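Local atomic coordinates of carbohydrate deacetylase Agd3 (Neosartorya fumigata, PDB entry 6NWZ), a protein that probably removes N-acetyl groups from galactosaminogalactan, an exopolysaccharide of the Aspergillus fumigatus biofilm, and binds zinc. Residues Q101-Q104 / L105-Y108; N204-D207 / G208-Q211; H231-I234 / T235-R239. All coordinates share one frame; numbering follows the deposited sequence.

How the contacts relate
Contacts 1 and 2 lie within the CBM87 region; contact 3 lies at the end of helix 224-237, which follows strand 209-214 in the chain. Contact 2 is the middle member, its centre about 13 Å from that of contact 1 and about 15 Å from that of contact 3; contacts 1 and 3 do not touch. Towards contact 1, Arg209 makes a cation-pi pair with Tyr106. Towards contact 3, the backbone of Gln211 packs against the Trp236 ring, with Gln211 C 3.5 Å from Trp236 CH2, and Glu210 forms a long, weak ion pair with Arg239. Glu210 also binds a zinc ion together with Leu684, separate from the zinc of Asp256, His388 and His392 in the deacetylase domain.

Contact 1 of 3, residues Q101-Q104 / L105-Y108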
loop_
_atom_site.group_PDB
_atom_site.type_symbol
_atom_site.label_atom_id
_atom_site.label_comp_id
_atom_site.label_asym_id
_atom_site.label_seq_id
_atom_site.Cartn_x
_atom_site.Cartn_y
_atom_site.Cartn_z
ATOM N N GLN A 101 -26.538 12.867 -25.184
ATOM C CA GLN A 101 -25.487 13.038 -24.185
ATOM C C GLN A 101 -24.238 12.247 -24.557
ATOM O O GLN A 101 -23.115 12.741 -24.401
ATOM C CB GLN A 101 -25.997 12.626 -22.807
ATOM C CG GLN A 101 -27.144 13.488 -22.301
ATOM C CD GLN A 101 -27.493 13.207 -20.854
ATOM O OE1 GLN A 101 -27.875 12.091 -20.498
ATOM N NE2 GLN A 101 -27.359 14.222 -20.008
ATOM N N TRP A 102 -24.411 11.019 -25.052
ATOM C CA TRP A 102 -23.255 10.241 -25.487
ATOM C C TRP A 102 -22.558 10.895 -26.671
ATOM O O TRP A 102 -21.334 10.786 -26.806
ATOM C CB TRP A 102 -23.676 8.815 -25.836
ATOM C CG TRP A 102 -23.793 7.921 -24.646
ATOM C CD1 TRP A 102 -24.938 7.557 -24.006
ATOM C CD2 TRP A 102 -22.718 7.278 -23.949
ATOM N NE1 TRP A 102 -24.646 6.723 -22.952
ATOM C CE2 TRP A 102 -23.290 6.537 -22.895
ATOM C CE3 TRP A 102 -21.329 7.256 -24.113
ATOM C CZ2 TRP A 102 -22.522 5.781 -22.012
ATOM C CZ3 TRP A 102 -20.568 6.504 -23.235
ATOM C CH2 TRP A 102 -21.167 5.776 -22.197
ATOM N N ASN A 103 -23.314 11.582 -27.533
ATOM C CA ASN A 103 -22.700 12.268 -28.664
ATOM C C ASN A 103 -21.932 13.509 -28.221
ATOM O O ASN A 103 -20.904 13.842 -28.821
ATOM C CB ASN A 103 -23.763 12.632 -29.702
ATOM C CG ASN A 103 -24.272 11.420 -30.463
ATOM O OD1 ASN A 103 -23.558 10.432 -30.627
ATOM N ND2 ASN A 103 -25.512 11.492 -30.935
ATOM N N GLN A 104 -22.409 14.204 -27.185
ATOM C CA GLN A 104 -21.624 15.296 -26.616
ATOM C C GLN A 104 -20.281 14.791 -26.105
ATOM O O GLN A 104 -19.248 15.441 -26.303
ATOM C CB GLN A 104 -22.396 15.975 -25.486
ATOM C CG GLN A 104 -23.728 16.577 -25.892
ATOM C CD GLN A 104 -24.462 17.182 -24.712
ATOM O OE1 GLN A 104 -23.900 17.984 -23.967
ATOM N NE2 GLN A 104 -25.717 16.787 -24.526
ATOM N N LEU A 105 -20.277 13.630 -25.447
ATOM C CA LEU A 105 -19.024 13.065 -24.960
ATOM C C LEU A 105 -18.107 12.683 -26.115
ATOM O O LEU A 105 -16.900 12.945 -26.065
ATOM C CB LEU A 105 -19.307 11.859 -24.064
ATOM C CG LEU A 105 -20.102 12.142 -22.786
ATOM C CD1 LEU A 105 -20.377 10.856 -22.030
ATOM C CD2 LEU A 105 -19.362 13.132 -21.903
ATOM N N TYR A 106 -18.660 12.071 -27.167
ATOM C CA TYR A 106 -17.844 11.729 -28.330
ATOM C C TYR A 106 -17.333 12.981 -29.030
ATOM O O TYR A 106 -16.192 13.015 -29.507
ATOM C CB TYR A 106 -18.641 10.864 -29.309
ATOM C CG TYR A 106 -19.136 9.553 -28.741
ATOM C CD1 TYR A 106 -18.499 8.950 -27.662
ATOM C CD2 TYR A 106 -20.246 8.917 -29.285
ATOM C CE1 TYR A 106 -18.956 7.752 -27.142
ATOM C CE2 TYR A 106 -20.708 7.720 -28.772
ATOM C CZ TYR A 106 -20.060 7.143 -27.702
ATOM O OH TYR A 106 -20.520 5.952 -27.192
ATOM N N ALA A 107 -18.168 14.020 -29.110
ATOM C CA ALA A 107 -17.741 15.266 -29.736
ATOM C C ALA A 107 -16.619 15.919 -28.943
ATOM O O ALA A 107 -15.679 16.474 -29.524
ATOM C CB ALA A 107 -18.926 16.220 -29.872
ATOM N N TYR A 108 -16.701 15.862 -27.613
ATOM C CA TYR A 108 -15.632 16.405 -26.786
ATOM C C TYR A 108 -14.328 15.651 -27.015
ATOM O O TYR A 108 -13.259 16.266 -27.118
ATOM C CB TYR A 108 -16.036 16.363 -25.313
ATOM C CG TYR A 108 -14.977 16.885 -24.371
ATOM C CD1 TYR A 108 -14.594 18.223 -24.396
ATOM C CD2 TYR A 108 -14.361 16.044 -23.453
ATOM C CE1 TYR A 108 -13.622 18.705 -23.535
ATOM C CE2 TYR A 108 -13.389 16.517 -22.587
ATOM C CZ TYR A 108 -13.024 17.848 -22.632
ATOM O OH TYR A 108 -12.059 18.321 -21.772
#
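A two-turn stretch of helix 99-112 carries this contact, with Trp102 and Tyr106 one turn apart on the same flank. Successive i to i+4 backbone bonds hold these turns together, among them Tyr106 N to Trp102 O at 3.0 Å and Ala107 N to Asn103 O at 2.8 Å. Tyr106 has CG anti to its own carbonyl carbon (chi1 -60°), which folds the phenol back along the helix. The carbonyl oxygen of Trp102 therefore sits over one face of that ring, displaced toward the rim and 3.2 Å from Tyr106 CG. Farther out, the phenol reaches the benzo part of the indole, with Tyr106 OH 3.4 Å and Tyr106 CZ 3.8 Å from Trp102 CE3. The two rings meet obliquely, their planes at 43° and their centroids 5.9 Å apart. Leu105 adds a looser apolar touch, its CD1 4.3 Å from Trp102 CE3. The indole nitrogen Trp102 NE1 is satisfied by Ser95 OG. Gln104 NE2 bonds back to Asp100 OD1 within the same helix. Trp102 and Leu105 both rest on Met116 of strand 115-119, while Leu105 also meets Ile30 and Tyr108 meets Val23 on strand 22-31.

Contact 2 of 3, residues N204-D207 / G208-Q211; sequences NNFD and GREQ. With ZN (zinc ion), chain J.
Asn204 and Gln211 pair across a tight beta hairpin in which strands 198-206 and 209-214 are joined by a type I' turn from Phe206 to Arg209. Asn204 with Gln211 and Phe206 with Arg209 are antiparallel hydrogen-bonded pairs; Asn205 with Glu210, between them, is a non-hydrogen-bonded pair. The Gln211 side chain runs fully extended beside Asn204, both pointing the same way. Gln211 CB lies 4.1 Å from Asn204 CB, and Gln211 CG and CD pass Asn204 OD1 at 4.0 and 3.9 Å. At the tip, Gln211 NE2 donates to Asn204 OD1 at 2.9 Å. The acceptor lies almost exactly in the glutamine amide plane, although the donor is tilted 34° from the carbonyl plane of Asn204, and the two amides are turned 72° apart. Gln211 NE2 also lies at the edge of the Phe206 ring, near its plane, 4.1 Å from Phe206 CE2. It has a second acceptor in Lys126 O, and Gln211 OE1 receives a bond from Gln118 NE2, which together fix the rotation of this amide. Asn204 ND2 turns elsewhere, to Thr182 OG1 and Phe127 O. On the same sheet face, Phe206 CD2 lies over one face of the Arg209 guanidinium, 3.5 Å from Arg209 NH2, with the two planes at 43°. A bend at chi3 curls Arg209 back to this position. In the turn, Gly208 adopts a positive phi, and its N-H is taken by Asn205 OD1 at 3.1 Å. Asn205 and Glu210 share the other face. There the Glu210 carboxylate divides its oxygens: Glu210 OE2 forms a salt bridge with Arg115, and Glu210 OE1 binds the zinc ion at 2.4 Å.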
loop_
_atom_site.group_PDB
_atom_site.type_symbol
_atom_site.label_atom_id
_atom_site.label_comp_id
_atom_site.label_asym_id
_atom_site.label_seq_id
_atom_site.Cartn_x
_atom_site.Cartn_y
_atom_site.Cartn_z
ATOM N N ASN A 204 -10.158 1.127 -29.159
ATOM C CA ASN A 204 -10.885 1.524 -30.354
ATOM C C ASN A 204 -10.336 2.837 -30.889
ATOM O O ASN A 204 -9.942 3.722 -30.122
ATOM C CB ASN A 204 -12.379 1.680 -30.063
ATOM C CG ASN A 204 -12.998 0.423 -29.500
ATOM O OD1 ASN A 204 -13.522 0.424 -28.387
ATOM N ND2 ASN A 204 -12.953 -0.658 -30.270
ATOM N N ASN A 205 -10.314 2.956 -32.211
ATOM C CA ASN A 205 -10.037 4.222 -32.883
ATOM C C ASN A 205 -11.150 4.409 -33.906
ATOM O O ASN A 205 -11.093 3.851 -35.004
ATOM C CB ASN A 205 -8.660 4.226 -33.531
ATOM C CG ASN A 205 -8.278 5.589 -34.067
ATOM O OD1 ASN A 205 -9.065 6.249 -34.744
ATOM N ND2 ASN A 205 -7.063 6.023 -33.758
ATOM N N PHE A 206 -12.166 5.186 -33.535
ATOM C CA PHE A 206 -13.333 5.408 -34.387
ATOM C C PHE A 206 -13.200 6.780 -35.040
ATOM O O PHE A 206 -13.789 7.770 -34.605
ATOM C CB PHE A 206 -14.614 5.284 -33.577
ATOM C CG PHE A 206 -14.884 3.896 -33.075
ATOM C CD1 PHE A 206 -14.720 2.799 -33.907
ATOM C CD2 PHE A 206 -15.302 3.688 -31.769
ATOM C CE1 PHE A 206 -14.971 1.520 -33.446
ATOM C CE2 PHE A 206 -15.557 2.412 -31.302
ATOM C CZ PHE A 206 -15.391 1.327 -32.138
ATOM N N ASP A 207 -12.406 6.822 -36.111
ATOM C CA ASP A 207 -12.150 8.043 -36.874
ATOM C C ASP A 207 -11.688 9.183 -35.967
ATOM O O ASP A 207 -12.216 10.297 -36.003
ATOM C CB ASP A 207 -13.381 8.455 -37.682
ATOM C CG ASP A 207 -13.800 7.395 -38.679
ATOM O OD1 ASP A 207 -13.233 7.366 -39.792
ATOM O OD2 ASP A 207 -14.689 6.584 -38.345
ATOM N N GLY A 208 -10.680 8.896 -35.142
ATOM C CA GLY A 208 -10.093 9.867 -34.253
ATOM C C GLY A 208 -10.480 9.703 -32.796
ATOM O O GLY A 208 -9.696 10.069 -31.913
ATOM N N ARG A 209 -11.671 9.172 -32.524
ATOM C CA ARG A 209 -12.118 8.970 -31.152
ATOM C C ARG A 209 -11.464 7.715 -30.587
ATOM O O ARG A 209 -11.638 6.622 -31.133
ATOM C CB ARG A 209 -13.639 8.861 -31.095
ATOM C CG ARG A 209 -14.165 8.634 -29.692
ATOM C CD ARG A 209 -15.644 8.925 -29.601
ATOM N NE ARG A 209 -16.428 8.059 -30.472
ATOM C CZ ARG A 209 -16.885 6.862 -30.120
ATOM N NH1 ARG A 209 -16.633 6.377 -28.910
ATOM N NH2 ARG A 209 -17.592 6.150 -30.983
ATOM N N GLU A 210 -10.712 7.871 -29.501
ATOM C CA GLU A 210 -9.952 6.775 -28.915
ATOM C C GLU A 210 -10.636 6.294 -27.645
ATOM O O GLU A 210 -11.041 7.103 -26.804
ATOM C CB GLU A 210 -8.518 7.201 -28.610
ATOM C CG GLU A 210 -7.832 7.910 -29.757
ATOM C CD GLU A 210 -6.358 8.116 -29.503
ATOM O OE1 GLU A 210 -5.544 7.524 -30.242
ATOM O OE2 GLU A 210 -6.012 8.855 -28.558
ATOM N N GLN A 211 -10.749 4.977 -27.508
ATOM C CA GLN A 211 -11.509 4.374 -26.425
ATOM C C GLN A 211 -10.833 3.077 -26.011
ATOM O O GLN A 211 -10.322 2.343 -26.860
ATOM C CB GLN A 211 -12.957 4.111 -26.862
ATOM C CG GLN A 211 -13.840 3.461 -25.810
ATOM C CD GLN A 211 -15.261 3.261 -26.300
ATOM O OE1 GLN A 211 -16.173 3.990 -25.909
ATOM N NE2 GLN A 211 -15.455 2.271 -27.166
HETATM ZN ZN ZN J . -3.875 9.133 -30.788
#

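Contact 3 of 3, residues H231-I234 / T235-R239; sequences HAWI and TWLTR
The indole of Trp233 meets Leu237, one turn on, at its edge: Leu237 CD2 lies near the ring plane, 4.1 Å from Trp233 CZ3. Over one face of the same indole sits Ile234 CG1, displaced toward the rim. Trp233 has CG between its backbone N and carbonyl carbon (chi1 69°), and this turns the ring alongside Leu237, the two side chains pointing the same way. The other flat groups find their partners elsewhere. Trp236 makes a cation-pi contact with Arg115, and His231 meets Trp587 edge-to-face, while its two ring nitrogens bond to Tyr47 OH and Leu536 O.

Residues 231-237 belong to the last turns of helix 224-237, and Thr238 and Arg239 follow. Two threonine hydroxyls supplement the backbone bonds. Thr235 OG1 donates to His231 O at 2.6 Å, nearly in line with the carbonyl, whereas the backbone bond from Thr235 N to the same oxygen is weak at 3.3 Å. Four residues back from Thr238, Ile234 O is gripped twice, by Thr238 N at 3.1 Å and by Thr238 OG1 at 3.0 Å, from opposite faces of its plane. Arg239 then takes a positive phi and closes the helix in a Schellman motif, with its N making a weak bond to Trp236 O. Trp233 and Leu237 pack on Val78 and Val117 of neighbouring strands. The buried Thr235 hydroxyl spends its proton on a carbonyl of its own helix, and that of the partly exposed Thr238 does the same. Arg239 NH2 in turn is hydrogen-bonded to Leu684 O, itself a ligand of the zinc ion.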
loop_
_atom_site.group_PDB
_atom_site.type_symbol
_atom_site.label_atom_id
_atom_site.label_comp_id
_atom_site.label_asym_id
_atom_site.label_seq_id
_atom_site.Cartn_x
_atom_site.Cartn_y
_atom_site.Cartn_z
ATOM N N HIS A 231 -4.027 -0.181 -13.742
ATOM C CA HIS A 231 -2.848 0.572 -14.150
ATOM C C HIS A 231 -2.729 0.679 -15.664
ATOM O O HIS A 231 -2.042 1.577 -16.164
ATOM C CB HIS A 231 -1.597 -0.068 -13.554
ATOM C CG HIS A 231 -1.613 -0.121 -12.060
ATOM N ND1 HIS A 231 -1.445 1.000 -11.276
ATOM C CD2 HIS A 231 -1.794 -1.155 -11.204
ATOM C CE1 HIS A 231 -1.513 0.657 -10.002
ATOM N NE2 HIS A 231 -1.724 -0.645 -9.931
ATOM N N ALA A 232 -3.390 -0.207 -16.407
ATOM C CA ALA A 232 -3.386 -0.088 -17.858
ATOM C C ALA A 232 -4.244 1.087 -18.312
ATOM O O ALA A 232 -3.780 1.950 -19.066
ATOM C CB ALA A 232 -3.862 -1.394 -18.491
ATOM N N TRP A 233 -5.498 1.153 -17.851
ATOM C CA TRP A 233 -6.382 2.196 -18.362
ATOM C C TRP A 233 -6.067 3.563 -17.767
ATOM O O TRP A 233 -6.309 4.580 -18.423
ATOM C CB TRP A 233 -7.859 1.824 -18.145
ATOM C CG TRP A 233 -8.376 1.797 -16.725
ATOM C CD1 TRP A 233 -8.595 0.689 -15.960
ATOM C CD2 TRP A 233 -8.790 2.921 -15.929
ATOM N NE1 TRP A 233 -9.096 1.051 -14.731
ATOM C CE2 TRP A 233 -9.225 2.415 -14.686
ATOM C CE3 TRP A 233 -8.821 4.304 -16.139
ATOM C CZ2 TRP A 233 -9.685 3.240 -13.660
ATOM C CZ3 TRP A 233 -9.277 5.124 -15.116
ATOM C CH2 TRP A 233 -9.704 4.589 -13.893
ATOM N N ILE A 234 -5.511 3.615 -16.556
ATOM C CA ILE A 234 -5.103 4.899 -15.990
ATOM C C ILE A 234 -3.931 5.479 -16.773
ATOM O O ILE A 234 -3.935 6.657 -17.147
ATOM C CB ILE A 234 -4.764 4.753 -14.497
ATOM C CG1 ILE A 234 -6.022 4.413 -13.696
ATOM C CG2 ILE A 234 -4.115 6.031 -13.975
ATOM C CD1 ILE A 234 -5.764 4.197 -12.227
ATOM N N THR A 235 -2.905 4.659 -17.030
ATOM C CA THR A 235 -1.747 5.135 -17.782
ATOM C C THR A 235 -2.134 5.520 -19.203
ATOM O O THR A 235 -1.627 6.508 -19.748
ATOM C CB THR A 235 -0.653 4.068 -17.810
ATOM O OG1 THR A 235 -0.379 3.610 -16.480
ATOM C CG2 THR A 235 0.619 4.637 -18.412
ATOM N N TRP A 236 -3.025 4.745 -19.823
ATOM C CA TRP A 236 -3.457 5.058 -21.181
ATOM C C TRP A 236 -4.336 6.301 -21.209
ATOM O O TRP A 236 -4.197 7.148 -22.100
ATOM C CB TRP A 236 -4.195 3.862 -21.783
ATOM C CG TRP A 236 -4.685 4.095 -23.180
ATOM C CD1 TRP A 236 -3.970 3.950 -24.332
ATOM C CD2 TRP A 236 -6.001 4.509 -23.575
ATOM N NE1 TRP A 236 -4.754 4.250 -25.419
ATOM C CE2 TRP A 236 -6.006 4.598 -24.981
ATOM C CE3 TRP A 236 -7.172 4.817 -22.876
ATOM C CZ2 TRP A 236 -7.134 4.981 -25.703
ATOM C CZ3 TRP A 236 -8.294 5.196 -23.597
ATOM C CH2 TRP A 236 -8.265 5.275 -24.995
ATOM N N LEU A 237 -5.250 6.431 -20.239
ATOM C CA LEU A 237 -6.154 7.577 -20.230
ATOM C C LEU A 237 -5.402 8.887 -20.055
ATOM O O LEU A 237 -5.810 9.911 -20.608
ATOM C CB LEU A 237 -7.191 7.423 -19.118
ATOM C CG LEU A 237 -8.299 8.466 -19.057
ATOM C CD1 LEU A 237 -9.127 8.403 -20.324
ATOM C CD2 LEU A 237 -9.162 8.221 -17.834
ATOM N N THR A 238 -4.314 8.879 -19.292
ATOM C CA THR A 238 -3.548 10.086 -19.024
ATOM C C THR A 238 -2.346 10.241 -19.945
ATOM O O THR A 238 -1.610 11.224 -19.813
ATOM C CB THR A 238 -3.070 10.101 -17.566
ATOM O OG1 THR A 238 -2.148 9.027 -17.356
ATOM C CG2 THR A 238 -4.242 9.952 -16.609
ATOM N N ARG A 239 -2.128 9.300 -20.866
ATOM C CA ARG A 239 -0.934 9.250 -21.709
ATOM C C ARG A 239 0.358 9.265 -20.891
ATOM O O ARG A 239 1.406 9.686 -21.390
ATOM C CB ARG A 239 -0.922 10.396 -22.730
ATOM C CG ARG A 239 -2.009 10.302 -23.788
ATOM C CD ARG A 239 -1.992 11.513 -24.705
ATOM N NE ARG A 239 -2.865 11.334 -25.859
ATOM C CZ ARG A 239 -4.153 11.658 -25.875
ATOM N NH1 ARG A 239 -4.720 12.171 -24.792
ATOM N NH2 ARG A 239 -4.875 11.468 -26.970
#